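Local coordinates for protein alanine dehydrogenase/pyridine nucleotide transhydrogenase (Mycobacterium smegmatis str. MC2 155, PDB 3P2Y) that probably transfers hydride between NADH and NADP as the alpha-1 subunit of a proton-pumping transhydrogenase, and belongs to the alanine dehydrogenase family, at residues L24-E35 with P82-N92; K103-P114 with L124-E135. All coordinates share one frame; numbering follows the deposited sequence.

Interaction 1: residues L24-E35 with P82-N92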
loop_
_atom_site.group_PDB
_atom_site.type_symbol
_atom_site.label_atom_id
_atom_site.label_comp_id
_atom_site.label_asym_id
_atom_site.label_seq_id
_atom_site.Cartn_x
_atom_site.Cartn_y
_atom_site.Cartn_z
ATOM N N LEU A 24 -21.016 22.541 26.389
ATOM C CA LEU A 24 -20.487 22.744 25.045
ATOM C C LEU A 24 -19.191 21.945 24.909
ATOM O O LEU A 24 -18.278 22.096 25.727
ATOM C CB LEU A 24 -20.212 24.234 24.779
ATOM C CG LEU A 24 -19.564 24.589 23.431
ATOM C CD1 LEU A 24 -20.572 24.342 22.320
ATOM C CD2 LEU A 24 -19.079 26.067 23.468
ATOM N N ILE A 25 -19.150 21.070 23.892
ATOM C CA ILE A 25 -17.973 20.264 23.581
ATOM C C ILE A 25 -17.294 20.883 22.346
ATOM O O ILE A 25 -17.942 21.105 21.349
ATOM C CB ILE A 25 -18.391 18.805 23.272
ATOM C CG1 ILE A 25 -19.419 18.301 24.298
ATOM C CG2 ILE A 25 -17.151 17.892 23.167
ATOM C CD1 ILE A 25 -18.866 18.155 25.714
ATOM N N GLY A 26 -15.996 21.169 22.427
ATOM C CA GLY A 26 -15.263 21.831 21.315
ATOM C C GLY A 26 -14.284 20.870 20.658
ATOM O O GLY A 26 -13.601 20.121 21.349
ATOM N N VAL A 27 -14.266 20.857 19.322
ATOM C CA VAL A 27 -13.386 19.979 18.563
ATOM C C VAL A 27 -12.494 20.861 17.688
ATOM O O VAL A 27 -12.977 21.440 16.718
ATOM C CB VAL A 27 -14.195 19.030 17.621
ATOM C CG1 VAL A 27 -13.220 18.090 16.872
ATOM C CG2 VAL A 27 -15.181 18.184 18.418
ATOM N N PRO A 28 -11.189 20.964 17.998
ATOM C CA PRO A 28 -10.290 21.753 17.154
ATOM C C PRO A 28 -9.736 20.999 15.931
ATOM O O PRO A 28 -9.743 19.749 15.878
ATOM C CB PRO A 28 -9.119 22.110 18.089
ATOM C CG PRO A 28 -9.154 21.096 19.176
ATOM C CD PRO A 28 -10.525 20.430 19.197
ATOM N N ARG A 29 -9.280 21.774 14.950
ATOM C CA ARG A 29 -8.445 21.247 13.878
ATOM C C ARG A 29 -7.076 20.909 14.460
ATOM O O ARG A 29 -6.516 21.682 15.248
ATOM C CB ARG A 29 -8.294 22.297 12.774
ATOM C CG ARG A 29 -7.439 21.800 11.637
ATOM C CD ARG A 29 -7.287 22.886 10.576
ATOM N NE ARG A 29 -6.178 22.559 9.668
ATOM C CZ ARG A 29 -4.882 22.879 9.878
ATOM N NH1 ARG A 29 -3.960 22.535 8.975
ATOM N NH2 ARG A 29 -4.486 23.545 10.967
ATOM N N GLU A 30 -6.562 19.718 14.128
ATOM C CA GLU A 30 -5.212 19.345 14.544
ATOM C C GLU A 30 -4.165 20.145 13.781
ATOM O O GLU A 30 -4.194 20.155 12.561
ATOM C CB GLU A 30 -5.010 17.842 14.317
ATOM C CG GLU A 30 -5.892 17.031 15.279
ATOM C CD GLU A 30 -5.509 17.240 16.740
ATOM O OE1 GLU A 30 -4.306 17.163 17.063
ATOM O OE2 GLU A 30 -6.405 17.497 17.558
ATOM N N SER A 31 -3.244 20.779 14.512
ATOM C CA SER A 31 -2.243 21.686 13.918
ATOM C C SER A 31 -0.908 21.016 13.598
ATOM O O SER A 31 -0.103 21.590 12.872
ATOM C CB SER A 31 -1.996 22.873 14.867
ATOM O OG SER A 31 -1.584 22.438 16.156
ATOM N N ALA A 32 -0.669 19.814 14.151
ATOM C CA ALA A 32 0.618 19.125 13.948
ATOM C C ALA A 32 0.889 18.769 12.490
ATOM O O ALA A 32 -0.025 18.359 11.755
ATOM C CB ALA A 32 0.721 17.890 14.842
ATOM N N GLU A 33 2.142 18.941 12.053
ATOM C CA GLU A 33 2.491 18.631 10.668
ATOM C C GLU A 33 2.163 17.154 10.365
ATOM O O GLU A 33 2.536 16.254 11.150
ATOM C CB GLU A 33 3.984 18.896 10.380
ATOM N N GLY A 34 1.455 16.935 9.255
ATOM C CA GLY A 34 1.166 15.592 8.757
ATOM C C GLY A 34 -0.077 14.987 9.383
ATOM O O GLY A 34 -0.529 13.911 8.960
ATOM N N GLU A 35 -0.630 15.638 10.412
ATOM C CA GLU A 35 -1.765 15.039 11.120
ATOM C C GLU A 35 -3.011 15.187 10.256
ATOM O O GLU A 35 -3.258 16.279 9.705
ATOM C CB GLU A 35 -2.009 15.711 12.474
ATOM C CG GLU A 35 -3.156 15.026 13.270
ATOM C CD GLU A 35 -2.875 13.532 13.481
ATOM O OE1 GLU A 35 -1.979 13.212 14.280
ATOM O OE2 GLU A 35 -3.504 12.670 12.837
ATOM N N PRO A 82 -13.378 26.446 18.886
ATOM C CA PRO A 82 -13.575 25.319 19.765
ATOM C C PRO A 82 -12.925 25.513 21.135
ATOM O O PRO A 82 -13.322 24.826 22.083
ATOM C CB PRO A 82 -12.886 24.180 18.997
ATOM C CG PRO A 82 -11.705 24.843 18.363
ATOM C CD PRO A 82 -12.265 26.220 17.940
ATOM N N TRP A 83 -11.962 26.437 21.255
ATOM C CA TRP A 83 -11.090 26.478 22.439
ATOM C C TRP A 83 -11.750 26.877 23.753
ATOM O O TRP A 83 -11.344 26.359 24.805
ATOM C CB TRP A 83 -9.837 27.336 22.182
ATOM C CG TRP A 83 -9.044 26.780 21.038
ATOM C CD1 TRP A 83 -8.946 27.302 19.772
ATOM C CD2 TRP A 83 -8.254 25.604 21.051
ATOM N NE1 TRP A 83 -8.146 26.505 18.994
ATOM C CE2 TRP A 83 -7.701 25.459 19.750
ATOM C CE3 TRP A 83 -7.955 24.647 22.033
ATOM C CZ2 TRP A 83 -6.867 24.391 19.401
ATOM C CZ3 TRP A 83 -7.108 23.586 21.693
ATOM C CH2 TRP A 83 -6.587 23.465 20.386
ATOM N N PRO A 84 -12.759 27.770 23.713
ATOM C CA PRO A 84 -13.323 28.143 25.023
ATOM C C PRO A 84 -14.454 27.243 25.540
ATOM O O PRO A 84 -15.165 27.608 26.508
ATOM C CB PRO A 84 -13.796 29.580 24.808
ATOM C CG PRO A 84 -14.090 29.708 23.349
ATOM C CD PRO A 84 -13.191 28.682 22.632
ATOM N N ALA A 85 -14.606 26.066 24.933
ATOM C CA ALA A 85 -15.671 25.123 25.315
ATOM C C ALA A 85 -15.494 24.617 26.744
ATOM O O ALA A 85 -14.387 24.659 27.316
ATOM C CB ALA A 85 -15.692 23.906 24.327
ATOM N N ASP A 86 -16.577 24.078 27.302
ATOM C CA ASP A 86 -16.517 23.423 28.610
ATOM C C ASP A 86 -15.669 22.160 28.589
ATOM O O ASP A 86 -15.023 21.816 29.586
ATOM C CB ASP A 86 -17.924 23.044 29.047
ATOM C CG ASP A 86 -18.828 24.239 29.144
ATOM O OD1 ASP A 86 -18.468 25.171 29.882
ATOM O OD2 ASP A 86 -19.871 24.248 28.463
ATOM N N VAL A 87 -15.703 21.445 27.466
ATOM C CA VAL A 87 -14.860 20.263 27.301
ATOM C C VAL A 87 -14.255 20.364 25.921
ATOM O O VAL A 87 -14.995 20.469 24.942
ATOM C CB VAL A 87 -15.668 18.940 27.342
ATOM C CG1 VAL A 87 -14.735 17.721 27.171
ATOM C CG2 VAL A 87 -16.490 18.797 28.664
ATOM N N VAL A 88 -12.930 20.373 25.839
ATOM C CA VAL A 88 -12.258 20.385 24.521
ATOM C C VAL A 88 -11.702 18.991 24.326
ATOM O O VAL A 88 -11.019 18.458 25.215
ATOM C CB VAL A 88 -11.115 21.422 24.485
ATOM C CG1 VAL A 88 -10.287 21.323 23.172
ATOM C CG2 VAL A 88 -11.699 22.852 24.670
ATOM N N VAL A 89 -12.013 18.378 23.176
ATOM C CA VAL A 89 -11.516 17.040 22.874
ATOM C C VAL A 89 -10.637 17.143 21.646
ATOM O O VAL A 89 -11.039 17.743 20.659
ATOM C CB VAL A 89 -12.654 15.990 22.650
ATOM C CG1 VAL A 89 -13.486 15.825 23.941
ATOM C CG2 VAL A 89 -13.566 16.345 21.467
ATOM N N LYS A 90 -9.421 16.629 21.730
ATOM C CA LYS A 90 -8.516 16.754 20.568
ATOM C C LYS A 90 -7.675 15.502 20.478
ATOM O O LYS A 90 -7.790 14.636 21.335
ATOM C CB LYS A 90 -7.648 18.030 20.689
ATOM C CG LYS A 90 -6.445 17.937 21.661
ATOM C CD LYS A 90 -5.709 19.330 21.787
ATOM C CE LYS A 90 -5.275 19.912 20.405
ATOM N NZ LYS A 90 -4.556 18.915 19.478
ATOM N N VAL A 91 -6.826 15.409 19.456
ATOM C CA VAL A 91 -5.985 14.234 19.266
ATOM C C VAL A 91 -4.612 14.456 19.910
ATOM O O VAL A 91 -4.310 13.838 20.934
ATOM C CB VAL A 91 -5.822 13.883 17.755
ATOM C CG1 VAL A 91 -4.976 12.551 17.579
ATOM C CG2 VAL A 91 -7.181 13.722 17.093
ATOM N N ASN A 92 -3.770 15.296 19.299
ATOM C CA ASN A 92 -2.390 15.485 19.786
ATOM C C ASN A 92 -2.271 16.462 20.953
ATOM O O ASN A 92 -3.182 17.258 21.182
ATOM C CB ASN A 92 -1.484 15.963 18.641
ATOM C CG ASN A 92 -1.383 14.937 17.532
ATOM O OD1 ASN A 92 -1.558 15.236 16.334
ATOM N ND2 ASN A 92 -1.098 13.723 17.920
HETATM O O HOH W 1 -4.638 21.159 17.406
#

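Interaction 2: residues K103-P114 with L124-E135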
loop_
_atom_site.group_PDB
_atom_site.type_symbol
_atom_site.label_atom_id
_atom_site.label_comp_id
_atom_site.label_asym_id
_atom_site.label_seq_id
_atom_site.Cartn_x
_atom_site.Cartn_y
_atom_site.Cartn_z
ATOM N N LYS A 103 -10.323 27.832 28.624
ATOM C CA LYS A 103 -10.846 28.702 29.685
ATOM C C LYS A 103 -10.653 28.055 31.051
ATOM O O LYS A 103 -10.703 26.828 31.184
ATOM C CB LYS A 103 -12.309 29.123 29.446
ATOM C CG LYS A 103 -13.310 28.095 29.854
ATOM C CD LYS A 103 -14.764 28.520 29.662
ATOM C CE LYS A 103 -15.608 27.253 29.727
ATOM N NZ LYS A 103 -16.936 27.416 29.100
ATOM N N PRO A 104 -10.425 28.877 32.082
ATOM C CA PRO A 104 -10.337 28.266 33.387
ATOM C C PRO A 104 -11.621 27.504 33.738
ATOM O O PRO A 104 -12.726 27.944 33.407
ATOM C CB PRO A 104 -10.111 29.447 34.338
ATOM C CG PRO A 104 -10.198 30.663 33.530
ATOM C CD PRO A 104 -10.172 30.332 32.090
ATOM N N GLY A 105 -11.462 26.360 34.389
ATOM C CA GLY A 105 -12.608 25.543 34.763
ATOM C C GLY A 105 -13.060 24.540 33.719
ATOM O O GLY A 105 -13.986 23.755 33.971
ATOM N N SER A 106 -12.405 24.552 32.553
ATOM C CA SER A 106 -12.719 23.596 31.487
ATOM C C SER A 106 -12.063 22.236 31.708
ATOM O O SER A 106 -11.254 22.069 32.608
ATOM C CB SER A 106 -12.279 24.148 30.127
ATOM O OG SER A 106 -10.865 24.368 30.084
ATOM N N VAL A 107 -12.429 21.278 30.851
ATOM C CA VAL A 107 -11.820 19.950 30.809
ATOM C C VAL A 107 -11.185 19.795 29.430
ATOM O O VAL A 107 -11.736 20.266 28.440
ATOM C CB VAL A 107 -12.896 18.858 31.050
ATOM C CG1 VAL A 107 -12.422 17.428 30.639
ATOM C CG2 VAL A 107 -13.339 18.838 32.536
ATOM N N LEU A 108 -10.021 19.148 29.384
ATOM C CA LEU A 108 -9.372 18.808 28.118
ATOM C C LEU A 108 -9.167 17.306 28.104
ATOM O O LEU A 108 -8.730 16.727 29.116
ATOM C CB LEU A 108 -8.005 19.496 28.016
ATOM C CG LEU A 108 -7.144 19.110 26.796
ATOM C CD1 LEU A 108 -7.732 19.627 25.468
ATOM C CD2 LEU A 108 -5.695 19.653 26.993
ATOM N N ILE A 109 -9.490 16.678 26.975
ATOM C CA ILE A 109 -9.285 15.230 26.808
ATOM C C ILE A 109 -8.501 15.067 25.534
ATOM O O ILE A 109 -8.890 15.633 24.511
ATOM C CB ILE A 109 -10.620 14.464 26.640
ATOM C CG1 ILE A 109 -11.451 14.548 27.941
ATOM C CG2 ILE A 109 -10.348 12.967 26.259
ATOM C CD1 ILE A 109 -12.922 14.046 27.809
ATOM N N GLY A 110 -7.417 14.277 25.580
ATOM C CA GLY A 110 -6.654 13.988 24.346
ATOM C C GLY A 110 -5.428 13.149 24.668
ATOM O O GLY A 110 -5.245 12.752 25.818
ATOM N N PHE A 111 -4.572 12.906 23.681
ATOM C CA PHE A 111 -3.253 12.361 23.992
ATOM C C PHE A 111 -2.466 13.528 24.556
ATOM O O PHE A 111 -2.346 14.557 23.901
ATOM C CB PHE A 111 -2.530 11.821 22.760
ATOM C CG PHE A 111 -3.100 10.532 22.228
ATOM C CD1 PHE A 111 -3.124 9.380 23.009
ATOM C CD2 PHE A 111 -3.584 10.457 20.920
ATOM C CE1 PHE A 111 -3.627 8.167 22.499
ATOM C CE2 PHE A 111 -4.098 9.275 20.411
ATOM C CZ PHE A 111 -4.134 8.104 21.208
ATOM N N LEU A 112 -1.986 13.386 25.792
ATOM C CA LEU A 112 -1.281 14.475 26.462
ATOM C C LEU A 112 0.163 14.163 26.811
ATOM O O LEU A 112 0.767 14.902 27.589
ATOM C CB LEU A 112 -2.038 14.948 27.732
ATOM C CG LEU A 112 -3.475 15.410 27.489
ATOM C CD1 LEU A 112 -4.225 15.734 28.810
ATOM C CD2 LEU A 112 -3.517 16.618 26.562
ATOM N N ALA A 113 0.710 13.069 26.281
ATOM C CA ALA A 113 2.129 12.725 26.429
ATOM C C ALA A 113 2.649 12.808 27.882
ATOM O O ALA A 113 3.649 13.487 28.141
ATOM C CB ALA A 113 2.987 13.610 25.490
ATOM N N PRO A 114 1.962 12.138 28.831
ATOM C CA PRO A 114 2.324 12.316 30.248
ATOM C C PRO A 114 3.785 11.932 30.546
ATOM O O PRO A 114 4.419 12.546 31.398
ATOM C CB PRO A 114 1.319 11.409 30.995
ATOM C CG PRO A 114 0.845 10.429 29.974
ATOM C CD PRO A 114 0.825 11.214 28.676
ATOM N N LEU A 124 -1.216 22.956 32.313
ATOM C CA LEU A 124 -2.685 22.844 32.313
ATOM C C LEU A 124 -3.256 23.133 33.698
ATOM O O LEU A 124 -4.276 23.817 33.830
ATOM C CB LEU A 124 -3.128 21.450 31.792
ATOM C CG LEU A 124 -2.803 21.312 30.288
ATOM C CD1 LEU A 124 -2.860 19.823 29.846
ATOM C CD2 LEU A 124 -3.782 22.136 29.461
ATOM N N ARG A 125 -2.570 22.659 34.734
ATOM C CA ARG A 125 -2.989 22.952 36.110
ATOM C C ARG A 125 -2.996 24.480 36.363
ATOM O O ARG A 125 -3.949 25.035 36.932
ATOM C CB ARG A 125 -2.055 22.239 37.091
ATOM C CG ARG A 125 -2.471 22.237 38.557
ATOM C CD ARG A 125 -1.651 21.185 39.379
ATOM N NE ARG A 125 -0.324 20.822 38.837
ATOM C CZ ARG A 125 0.090 19.578 38.541
ATOM N NH1 ARG A 125 -0.703 18.521 38.712
ATOM N NH2 ARG A 125 1.316 19.380 38.066
ATOM N N ILE A 126 -1.938 25.147 35.922
ATOM C CA ILE A 126 -1.814 26.600 36.100
ATOM C C ILE A 126 -2.929 27.332 35.366
ATOM O O ILE A 126 -3.475 28.340 35.867
ATOM C CB ILE A 126 -0.430 27.094 35.654
ATOM C CG1 ILE A 126 0.638 26.618 36.657
ATOM C CG2 ILE A 126 -0.445 28.640 35.445
ATOM C CD1 ILE A 126 2.082 26.611 36.098
ATOM N N ALA A 127 -3.321 26.779 34.221
ATOM C CA ALA A 127 -4.399 27.311 33.417
ATOM C C ALA A 127 -5.786 26.981 33.979
ATOM O O ALA A 127 -6.803 27.417 33.420
ATOM C CB ALA A 127 -4.245 26.831 31.964
ATOM N N ASP A 128 -5.814 26.250 35.103
ATOM C CA ASP A 128 -7.048 25.788 35.756
ATOM C C ASP A 128 -7.893 24.883 34.842
ATOM O O ASP A 128 -9.133 24.963 34.834
ATOM C CB ASP A 128 -7.892 26.974 36.265
ATOM C CG ASP A 128 -8.894 26.567 37.338
ATOM O OD1 ASP A 128 -8.740 25.477 37.949
ATOM O OD2 ASP A 128 -9.836 27.362 37.591
ATOM N N VAL A 129 -7.203 24.050 34.062
ATOM C CA VAL A 129 -7.863 23.084 33.189
ATOM C C VAL A 129 -7.693 21.716 33.832
ATOM O O VAL A 129 -6.589 21.393 34.315
ATOM C CB VAL A 129 -7.221 23.104 31.763
ATOM C CG1 VAL A 129 -7.790 21.978 30.885
ATOM C CG2 VAL A 129 -7.447 24.473 31.109
ATOM N N THR A 130 -8.778 20.939 33.859
ATOM C CA THR A 130 -8.739 19.566 34.371
ATOM C C THR A 130 -8.561 18.707 33.143
ATOM O O THR A 130 -9.442 18.694 32.289
ATOM C CB THR A 130 -10.060 19.207 35.084
ATOM O OG1 THR A 130 -10.214 20.074 36.232
ATOM C CG2 THR A 130 -10.049 17.776 35.551
ATOM N N ALA A 131 -7.439 17.993 33.068
ATOM C CA ALA A 131 -7.025 17.365 31.798
ATOM C C ALA A 131 -6.836 15.874 31.952
ATOM O O ALA A 131 -6.234 15.415 32.929
ATOM C CB ALA A 131 -5.730 17.986 31.304
ATOM N N PHE A 132 -7.316 15.121 30.958
ATOM C CA PHE A 132 -7.284 13.661 31.024
ATOM C C PHE A 132 -6.480 13.173 29.847
ATOM O O PHE A 132 -6.813 13.501 28.723
ATOM C CB PHE A 132 -8.698 13.079 30.979
ATOM C CG PHE A 132 -9.559 13.515 32.152
ATOM C CD1 PHE A 132 -9.582 12.751 33.316
ATOM C CD2 PHE A 132 -10.282 14.708 32.105
ATOM C CE1 PHE A 132 -10.361 13.150 34.422
ATOM C CE2 PHE A 132 -11.045 15.139 33.212
ATOM C CZ PHE A 132 -11.086 14.339 34.364
ATOM N N ALA A 133 -5.413 12.426 30.120
ATOM C CA ALA A 133 -4.526 11.865 29.070
ATOM C C ALA A 133 -5.050 10.495 28.629
ATOM O O ALA A 133 -5.180 9.555 29.448
ATOM C CB ALA A 133 -3.094 11.710 29.610
ATOM N N MET A 134 -5.326 10.355 27.340
ATOM C CA MET A 134 -5.838 9.081 26.852
ATOM C C MET A 134 -4.793 7.966 27.025
ATOM O O MET A 134 -5.158 6.806 27.201
ATOM C CB MET A 134 -6.306 9.210 25.397
ATOM C CG MET A 134 -7.546 10.144 25.212
ATOM S SD MET A 134 -9.008 9.604 26.168
ATOM C CE MET A 134 -9.438 8.083 25.269
ATOM N N GLU A 135 -3.508 8.316 27.022
ATOM C CA GLU A 135 -2.457 7.313 27.252
ATOM C C GLU A 135 -2.531 6.722 28.658
ATOM O O GLU A 135 -1.979 5.634 28.903
ATOM C CB GLU A 135 -1.046 7.923 27.072
ATOM C CG GLU A 135 -0.765 8.585 25.722
ATOM C CD GLU A 135 -0.970 10.109 25.753
ATOM O OE1 GLU A 135 -1.887 10.594 26.457
ATOM O OE2 GLU A 135 -0.246 10.818 25.024
HETATM O O HOH W 2 -11.097 22.620 35.428
#

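Interaction 1: residues L24-E35 with P82-N92
Strands 24-27 and 87-89 run parallel, their axes 4.7 Å apart and inclined by 27°. Ile25 pairs with Val87 and Gly26 with Val88. Gly26 is bonded through both its N-H and its carbonyl: Gly26 N donates to Val87 O at 2.8 Å, and Gly26 O accepts from Val89 N. Ala85 CB sits 3.3 Å from Gly26 N. At the start Asp86 OD2 takes the Leu24 N-H on its anti lone pair. Asp86 OD1 forms a salt bridge with Lys103 NZ. Ile25 CD1 lies alongside Val87 CB. Pro28 crosses Trp83 at about a right angle, with CG over the face of the six-membered ring in a CH-pi contact. Beyond the strands the Glu30 side chain points at the loop, and a bend at chi2 (-64°) sets its carboxylate against Lys90, Val91 and Asn92. Val91 N meets Glu30 OE2 at 2.9 Å and Asn92 N meets Glu30 OE1 at 3.0 Å, both from above the carboxylate plane. Lys90 NZ adds a salt bridge to Glu30 OE1 and donates to Asn92 O at 2.7 Å. The carboxylate fixes this loop. The strands are the central pair of a Rossmann-like parallel sheet, order 3-2-1-4-5-6, with Asp86, a calcium-site residue, just before strand 87-89.

Interaction 2: residues K103-P114 with L124-E135
Leu112 lays its CD1 over the Phe132-Ala133 peptide, 3.4 Å from Phe132 O, and against Ala131 CB. CG stands anti to the carbonyl carbon (chi1 -57°), and the side chain reaches back along the neighbouring strand. Its CB meets Ala133 CB. On this face Leu108 CD2 touches both methyls of Leu124, crossing it at about a right angle, and so packs the end of helix 118-126 against the sheet. The other face carries Val107, Ile109 and Phe132. Val107 CG1 comes to the edge of the Phe132 ring, 3.7 Å from CE2. Ile109 CG2 meets Met134 SD at 3.6 Å. Phe132 is covered further by helix 367-372, and Ile109 by helix 336-354.

The strands are parallel, with Leu108 paired to Ala131. Leu108 N donates to Thr130 O, and Leu108 O accepts from Phe132 N at 2.8 Å. At the start, Gly105 N donates to the carbonyl O of Asp128, the residue just past the helix, whose positive phi closes it in a Schellman motif. A water joins Ser106 O, Asp128 O and Thr130 OG1.

At the far end Glu135 holds the turn after strand 107-110. Its chain, bent at chi2 (97°), brings the carboxylate back to two backbone N-H groups. Glu135 OE1 takes Leu112 N on its syn lone pair at 2.9 Å. Glu135 OE2 takes Ala113 N at 2.7 Å, from above the carboxylate plane. OE1 lies at the edge of the Phe111 ring, in its plane, with ring and carboxylate 71° apart. The two N-H groups share one carboxylate, which would probably be stabilised as the anion. Backbone bonds set the register of this beta-alpha-beta unit, apolar side chains cover both its faces, and one acidic side chain fixes the turn that leads from strand 107-110 into the crossover.

In the fold
Interactions 1 and 2 belong to one parallel six-stranded sheet in the N-terminal PNT domain, with centres about 12 Å apart. They follow in series along the chain. Across the sheet the order is 24-27, 87-89, 107-110 and 130-133, so interaction 2 extends the sheet beyond interaction 1 to one of its two outer strands within the chain, 130-133. Strands 87-89 and 107-110 are the shared seam, joined by a probable hydrogen bond from Val88 N to Val107 O at 2.9 Å. Helix 336-354, from late in the chain, packs on Ile25, Val87 and Val89 of interaction 1 and on Ile109 and Met134 of interaction 2. One helix therefore covers both contacts and joins this sheet to the C-terminal part of the chain.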